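Local coordinates for uncharacterized protein (PDB 2R3S) that probably transfers methyl groups from S-adenosylmethionine to hydroxyl groups of a still unidentified substrate, as O-methyltransferases of its family do, at residues A[169-174]-A[237-242]. Sequence-based numbering, arbitrary orientation.
Sequences VLDISA and LLPNFL. With EDO (1,2-ethanediol), chain E.
Leu237 sits between Leu170 and Ile172 where the axes of the parallel strand segments 169-172 and 237-239 approach to 5.0 Å, their directions 23° apart. Its N donates to Leu170 O (2.8 Å) and its O accepts from Ile172 N (2.9 Å), both bonds nearly straight. Beyond Ile172 the regular pairing stops: Pro239, which has no N-H to give, sets its CD 3.3 Å from Ile172 O. On the sheet face shared by Asp171 and Leu237, Asp171 CG stands anti to the backbone N (chi1 -163°), which brings it near Leu237 CD1. OD2 accepts from Gly180 N at the start of helix 178-186, whereas OD1 lies buried with no polar partner, 3.4 Å from Pro239 CG. Both strands are central in a seven-stranded sheet of order 3-2-1-4-5-7-6, the Rossmann-like fold of class I methyltransferases, and here they open into loops at the C-terminal end of the sheet, where such enzymes bind S-adenosylmethionine. Between these loops lies a 1,2-ethanediol, probably from the crystallisation liquor, with O1 close to the carbonyl oxygens of Ser173 and Pro239. The opposite face is apolar: Ile172 and Leu238 lie side by side, Leu238 CD2 3.7 Å from Ile172 CB; Leu238 packs on Leu253 and Ile257 of helix 247-260, and Ile172 on Ile257. Just past the strand, the Phe241 ring lies against this apolar side, its CD2 3.8 Å from Ile172 CG2 and its CD1 3.1 Å from Ser173 OG. An alanine in place of Phe241 would probably open a gap beside Ile172 CG2 and Ser173 and lose the edge-to-face stack with Phe245.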
# COMPACT_ATOMS: atom_id res chain seq x y z
N VAL A 169 -29.41 -1.08 28.88
CA VAL A 169 -28.64 -1.17 27.64
C VAL A 169 -27.44 -2.11 27.81
O VAL A 169 -26.71 -2.04 28.79
CB VAL A 169 -28.14 0.22 27.17
CG1 VAL A 169 -27.41 0.13 25.81
CG2 VAL A 169 -29.29 1.20 27.10
N LEU A 170 -27.27 -3.02 26.86
CA LEU A 170 -26.12 -3.88 26.80
C LEU A 170 -25.32 -3.42 25.59
O LEU A 170 -25.90 -3.25 24.50
CB LEU A 170 -26.55 -5.34 26.64
CG LEU A 170 -25.50 -6.44 26.74
CD1 LEU A 170 -24.86 -6.53 28.13
CD2 LEU A 170 -26.15 -7.79 26.34
N ASP A 171 -24.02 -3.21 25.78
CA ASP A 171 -23.10 -2.83 24.69
C ASP A 171 -22.06 -3.91 24.52
O ASP A 171 -21.09 -3.95 25.27
CB ASP A 171 -22.45 -1.47 24.99
CG ASP A 171 -21.81 -0.82 23.75
OD1 ASP A 171 -21.71 -1.50 22.70
OD2 ASP A 171 -21.38 0.37 23.85
N ILE A 172 -22.25 -4.79 23.53
CA ILE A 172 -21.42 -5.97 23.33
C ILE A 172 -20.21 -5.67 22.43
O ILE A 172 -20.36 -5.21 21.30
CB ILE A 172 -22.23 -7.17 22.74
CG1 ILE A 172 -23.33 -7.60 23.71
CG2 ILE A 172 -21.32 -8.35 22.40
CD1 ILE A 172 -24.29 -8.60 23.12
N SER A 173 -19.02 -6.04 22.92
CA SER A 173 -17.72 -5.51 22.48
C SER A 173 -17.74 -3.99 22.52
O SER A 173 -17.47 -3.31 21.54
CB SER A 173 -17.27 -6.06 21.13
OG SER A 173 -18.16 -5.66 20.12
N ALA A 174 -18.03 -3.48 23.71
CA ALA A 174 -18.09 -2.07 24.01
C ALA A 174 -16.83 -1.28 23.56
O ALA A 174 -16.93 -0.12 23.18
CB ALA A 174 -18.35 -1.89 25.50
N LEU A 237 -26.61 -3.20 21.79
CA LEU A 237 -25.76 -2.68 20.73
C LEU A 237 -24.68 -3.70 20.38
O LEU A 237 -24.07 -4.27 21.27
CB LEU A 237 -25.09 -1.38 21.18
CG LEU A 237 -25.98 -0.38 21.91
CD1 LEU A 237 -25.19 0.89 22.18
CD2 LEU A 237 -27.21 -0.12 21.10
N LEU A 238 -24.45 -3.89 19.08
CA LEU A 238 -23.35 -4.68 18.56
C LEU A 238 -22.52 -3.83 17.54
O LEU A 238 -22.65 -3.99 16.31
CB LEU A 238 -23.90 -5.92 17.88
CG LEU A 238 -24.41 -7.07 18.73
CD1 LEU A 238 -25.39 -7.99 17.93
CD2 LEU A 238 -23.21 -7.82 19.25
N PRO A 239 -21.64 -2.94 18.06
CA PRO A 239 -20.82 -2.13 17.17
C PRO A 239 -19.57 -2.88 16.73
O PRO A 239 -18.82 -3.33 17.56
CB PRO A 239 -20.46 -0.93 18.04
CG PRO A 239 -20.90 -1.26 19.44
CD PRO A 239 -21.36 -2.65 19.47
N ASN A 240 -19.39 -3.03 15.42
CA ASN A 240 -18.18 -3.64 14.84
C ASN A 240 -17.74 -4.96 15.52
O ASN A 240 -16.52 -5.19 15.75
CB ASN A 240 -17.01 -2.63 14.77
CG ASN A 240 -17.20 -1.58 13.68
OD1 ASN A 240 -17.36 -1.91 12.51
ND2 ASN A 240 -17.17 -0.31 14.08
N PHE A 241 -18.71 -5.83 15.79
CA PHE A 241 -18.44 -7.13 16.40
C PHE A 241 -18.71 -8.30 15.49
O PHE A 241 -17.90 -9.19 15.39
CB PHE A 241 -19.29 -7.32 17.67
CG PHE A 241 -18.77 -8.42 18.60
CD1 PHE A 241 -17.42 -8.48 18.96
CD2 PHE A 241 -19.62 -9.37 19.12
CE1 PHE A 241 -16.94 -9.47 19.80
CE2 PHE A 241 -19.14 -10.37 19.98
CZ PHE A 241 -17.80 -10.41 20.30
N LEU A 242 -19.86 -8.31 14.84
CA LEU A 242 -20.32 -9.56 14.22
C LEU A 242 -19.46 -10.00 13.06
O LEU A 242 -19.32 -11.19 12.84
CB LEU A 242 -21.79 -9.46 13.77
CG LEU A 242 -22.87 -9.49 14.87
CD1 LEU A 242 -24.22 -9.47 14.15
CD2 LEU A 242 -22.74 -10.71 15.82
C1 EDO E . -16.13 -2.51 18.56
O1 EDO E . -17.02 -3.50 19.20
C2 EDO E . -14.63 -2.83 18.54
O2 EDO E . -14.15 -3.62 17.43